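Local coordinates for hypothetical protein (Chromobacterium violaceum, PDB 2O3I) that is of unknown function but belongs to the S-Me-THD-like (DUF917) family, with an N-terminal and a C-terminal family domain, at residues 89-93 with 154-158; 282-286 with 294-298. The protein carries 2 engineered substitutions. All blocks are in the same frame, centred on the assembly; numbering follows the deposited sequence.

Interaction 1 (89-93 with 154-158); sequences AARQR and TPAFL
Phe-157 lays one face of its ring over the methyl group of Ala-89 and the backbone N of Ala-90, joining helix 81-96 to strand 156-159 of the mixed sheet in an alpha/beta, helix-on-sheet packing within the N-terminal family domain. Residues 89-93 are regular alpha helix (phi near -65°, psi near -41°), and Arg-93 N donates to Ala-89 O at 3.0 Å. After a cis peptide before Pro-155, residues 156-158 are extended; helix and strand axes run at 141°, 9.5 Å apart at closest approach, with Ala-89 CA 7.0 Å from Phe-157 CA. Such spacing leaves room for one aromatic layer, so small alanines suit the helix side. With chi1 m (-57°) and chi2 -74°, Phe-157 receives a CH-pi contact from Ala-89 CB, 4.0 Å from the ring centroid and 22° off its normal; Ala-90 CA lies 3.6 Å from Phe-157 CE2. Strand 203-211 contributes Met-210 beside the ring. Arg-93, chi1 t and chi2 p, is long enough to cross to strand 165-171, where its NH2 forms a salt bridge with Glu-167. Its guanidinium passes obliquely near Pro-155, and Arg-93 NH1 approaches the ring edge, 3.7 Å from Phe-157 CZ.

Interaction 2 (282-286 with 294-298); sequences GKVVL and TVLYQ
Residues 283-286 and 294-297 are extended neighbours in an antiparallel beta hairpin of the C-terminal family domain, their axes 4.8 Å apart and at 169°. Lys-283 faces Leu-296 and Val-285 faces Thr-294 in non-hydrogen-bonded pairs, each with CA atoms 4.6 Å apart; between them Val-284 and Val-295 form a hydrogen-bonded pair, CA to CA 5.5 Å. Val-295 N donates to Val-284 O at 3.0 Å and Val-284 N to Val-295 O at 3.2 Å, while Tyr-297 N donates to Gly-282 O at 3.0 Å. A CA-H...O contact, Lys-283 CA to Val-295 O at 3.3 Å, supplements these bonds.

Beta-branched residues suit these extended backbones. Val-284 (chi1 m) and Val-295 (chi1 t) share one face, with Val-284 CG2 3.6 Å from Val-295 CB; there Tyr-322 of strand 319-324 touches both. On the other face, Lys-283, Val-285, Thr-294 and Leu-296 stand together: Lys-283 CB lies 3.8 Å from both Thr-294 CG2 and Leu-296 CD2, while the lysine's long chain carries its ammonium away from the partner strand. Leu-296 also touches Trp-305 of strand 301-306, the next strand of the sheet. Tyr-297, chi1 p (69°) and chi2 -85°, swings its ring back across the start of the first strand. Gly-282 suits this position because an ideal CB would clash with Tyr-297 O. Its CA makes a CH-pi contact, 4.2 Å from the Tyr-297 centroid, and Val-284 CG1 lies 3.9 Å from Tyr-297 CE1.

Interactions 1 and 2 belong to the N-terminal and C-terminal family domains respectively, on opposite sides of the chain's centre. Their centres are 36 Å apart and their nearest atoms about 19 Å, so neither touches the other. They also differ in how they span the chain: 60 residues separate the segments of interaction 1, which packs a helix onto a mixed sheet, whereas interaction 2 closes over 7 residues within a separate antiparallel sheet. Accordingly, the Phe-157 ring meets both methyl groups and backbone of the helix in the former, without a hydrogen bond between its segments, while backbone hydrogen bonds set the latter's register. Neither pair of segments touches the assembly's second chain.

Interaction 1 (89-93 with 154-158)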
# COMPACT_ATOMS: atom_id res chain seq x y z
N ALA A 89 -15.63 6.08 8.83
CA ALA A 89 -14.41 5.76 9.54
C ALA A 89 -13.85 7.09 10.05
O ALA A 89 -13.42 7.19 11.20
CB ALA A 89 -13.42 5.08 8.59
N ALA A 90 -13.87 8.12 9.20
CA ALA A 90 -13.36 9.43 9.58
C ALA A 90 -14.19 10.03 10.71
O ALA A 90 -13.65 10.67 11.62
CB ALA A 90 -13.35 10.36 8.37
N ARG A 91 -15.50 9.82 10.66
CA ARG A 91 -16.39 10.33 11.69
C ARG A 91 -16.12 9.63 13.02
O ARG A 91 -16.12 10.26 14.08
CB ARG A 91 -17.85 10.11 11.28
CG ARG A 91 -18.85 10.36 12.41
CD ARG A 91 -20.28 10.15 11.95
NE ARG A 91 -21.01 11.41 11.91
CZ ARG A 91 -22.23 11.56 11.40
NH1 ARG A 91 -22.86 10.52 10.86
NH2 ARG A 91 -22.82 12.74 11.42
N GLN A 92 -15.93 8.31 12.97
CA GLN A 92 -15.65 7.55 14.18
C GLN A 92 -14.34 8.02 14.82
O GLN A 92 -14.25 8.18 16.04
CB GLN A 92 -15.57 6.05 13.85
CG GLN A 92 -15.25 5.19 15.07
CD GLN A 92 -15.15 3.71 14.73
OE1 GLN A 92 -16.16 3.03 14.51
NE2 GLN A 92 -13.92 3.20 14.67
N ARG A 93 -13.33 8.24 14.00
CA ARG A 93 -12.05 8.69 14.52
C ARG A 93 -12.20 10.05 15.18
O ARG A 93 -11.64 10.29 16.25
CB ARG A 93 -11.01 8.78 13.39
CG ARG A 93 -9.68 9.33 13.85
CD ARG A 93 -9.05 8.44 14.92
NE ARG A 93 -7.94 7.67 14.37
CZ ARG A 93 -8.08 6.66 13.52
NH1 ARG A 93 -9.29 6.27 13.14
NH2 ARG A 93 -7.01 6.05 13.03
N THR A 154 -3.05 12.31 6.07
CA THR A 154 -3.46 11.09 6.74
C THR A 154 -3.79 11.41 8.19
O THR A 154 -3.37 12.43 8.72
CB THR A 154 -2.34 10.02 6.73
OG1 THR A 154 -1.27 10.45 7.57
CG2 THR A 154 -1.81 9.82 5.32
N PRO A 155 -4.55 10.54 8.87
CA PRO A 155 -5.12 9.27 8.41
C PRO A 155 -5.96 9.37 7.14
O PRO A 155 -6.77 10.28 6.98
CB PRO A 155 -5.96 8.83 9.60
CG PRO A 155 -5.26 9.43 10.77
CD PRO A 155 -4.95 10.81 10.26
N ALA A 156 -5.75 8.41 6.24
CA ALA A 156 -6.51 8.35 4.99
C ALA A 156 -7.33 7.06 5.08
O ALA A 156 -6.83 6.04 5.56
CB ALA A 156 -5.58 8.31 3.80
N PHE A 157 -8.58 7.10 4.63
CA PHE A 157 -9.40 5.90 4.70
C PHE A 157 -9.88 5.45 3.32
O PHE A 157 -10.46 6.24 2.57
CB PHE A 157 -10.62 6.16 5.61
CG PHE A 157 -10.26 6.61 7.01
CD1 PHE A 157 -9.75 5.70 7.94
CD2 PHE A 157 -10.41 7.94 7.38
CE1 PHE A 157 -9.39 6.12 9.24
CE2 PHE A 157 -10.05 8.37 8.67
CZ PHE A 157 -9.54 7.46 9.60
N LEU A 158 -9.61 4.19 2.99
CA LEU A 158 -10.05 3.59 1.73
C LEU A 158 -11.07 2.52 2.11
O LEU A 158 -10.83 1.73 3.02
CB LEU A 158 -8.89 2.96 0.98
CG LEU A 158 -7.90 3.92 0.33
CD1 LEU A 158 -6.72 3.11 -0.21
CD2 LEU A 158 -8.58 4.70 -0.79

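Interaction 2 (282-286 with 294-298)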
# COMPACT_ATOMS: atom_id res chain seq x y z
N GLY A 282 -2.64 9.13 -24.65
CA GLY A 282 -3.92 9.71 -24.28
C GLY A 282 -4.16 11.06 -24.94
O GLY A 282 -3.74 12.09 -24.42
N LYS A 283 -4.84 11.05 -26.08
CA LYS A 283 -5.12 12.30 -26.79
C LYS A 283 -6.36 12.25 -27.67
O LYS A 283 -6.79 11.18 -28.08
CB LYS A 283 -3.92 12.67 -27.67
CG LYS A 283 -3.54 11.60 -28.69
CD LYS A 283 -2.19 11.91 -29.32
CE LYS A 283 -1.68 10.75 -30.17
NZ LYS A 283 -0.29 11.03 -30.68
N VAL A 284 -6.92 13.43 -27.92
CA VAL A 284 -8.09 13.56 -28.79
C VAL A 284 -7.67 14.58 -29.83
O VAL A 284 -7.03 15.59 -29.51
CB VAL A 284 -9.35 14.05 -28.03
CG1 VAL A 284 -9.68 13.10 -26.88
CG2 VAL A 284 -9.15 15.45 -27.51
N VAL A 285 -8.02 14.32 -31.09
CA VAL A 285 -7.65 15.21 -32.18
C VAL A 285 -8.87 15.82 -32.84
O VAL A 285 -9.91 15.17 -32.99
CB VAL A 285 -6.82 14.44 -33.24
CG1 VAL A 285 -6.28 15.41 -34.29
CG2 VAL A 285 -5.69 13.69 -32.55
N LEU A 286 -8.74 17.08 -33.24
CA LEU A 286 -9.81 17.80 -33.91
C LEU A 286 -9.22 18.44 -35.16
O LEU A 286 -8.14 19.03 -35.10
CB LEU A 286 -10.38 18.90 -33.01
CG LEU A 286 -11.08 18.50 -31.70
CD1 LEU A 286 -10.06 18.05 -30.67
CD2 LEU A 286 -11.86 19.70 -31.18
N THR A 294 -4.56 19.05 -30.95
CA THR A 294 -4.44 17.86 -30.15
C THR A 294 -4.49 18.22 -28.67
O THR A 294 -3.73 19.06 -28.20
CB THR A 294 -3.13 17.12 -30.45
OG1 THR A 294 -2.99 16.97 -31.86
CG2 THR A 294 -3.12 15.75 -29.79
N VAL A 295 -5.42 17.60 -27.95
CA VAL A 295 -5.55 17.85 -26.53
C VAL A 295 -4.98 16.62 -25.81
O VAL A 295 -5.48 15.51 -25.98
CB VAL A 295 -7.03 18.06 -26.14
CG1 VAL A 295 -7.16 18.26 -24.63
CG2 VAL A 295 -7.59 19.26 -26.88
N LEU A 296 -3.92 16.82 -25.04
CA LEU A 296 -3.29 15.72 -24.32
C LEU A 296 -3.88 15.58 -22.93
O LEU A 296 -4.09 16.58 -22.23
CB LEU A 296 -1.78 15.96 -24.22
CG LEU A 296 -1.03 16.25 -25.52
CD1 LEU A 296 0.45 16.44 -25.20
CD2 LEU A 296 -1.23 15.12 -26.52
N TYR A 297 -4.14 14.34 -22.52
CA TYR A 297 -4.72 14.11 -21.20
C TYR A 297 -4.25 12.84 -20.52
O TYR A 297 -3.88 11.87 -21.18
CB TYR A 297 -6.25 14.05 -21.32
CG TYR A 297 -6.77 12.84 -22.06
CD1 TYR A 297 -6.88 12.82 -23.45
CD2 TYR A 297 -7.16 11.69 -21.36
CE1 TYR A 297 -7.35 11.69 -24.14
CE2 TYR A 297 -7.63 10.56 -22.03
CZ TYR A 297 -7.73 10.57 -23.41
OH TYR A 297 -8.18 9.45 -24.07
N GLN A 298 -4.26 12.86 -19.19
CA GLN A 298 -3.92 11.68 -18.40
C GLN A 298 -5.35 11.16 -18.22
O GLN A 298 -5.71 10.09 -18.70
CB GLN A 298 -3.32 12.10 -17.07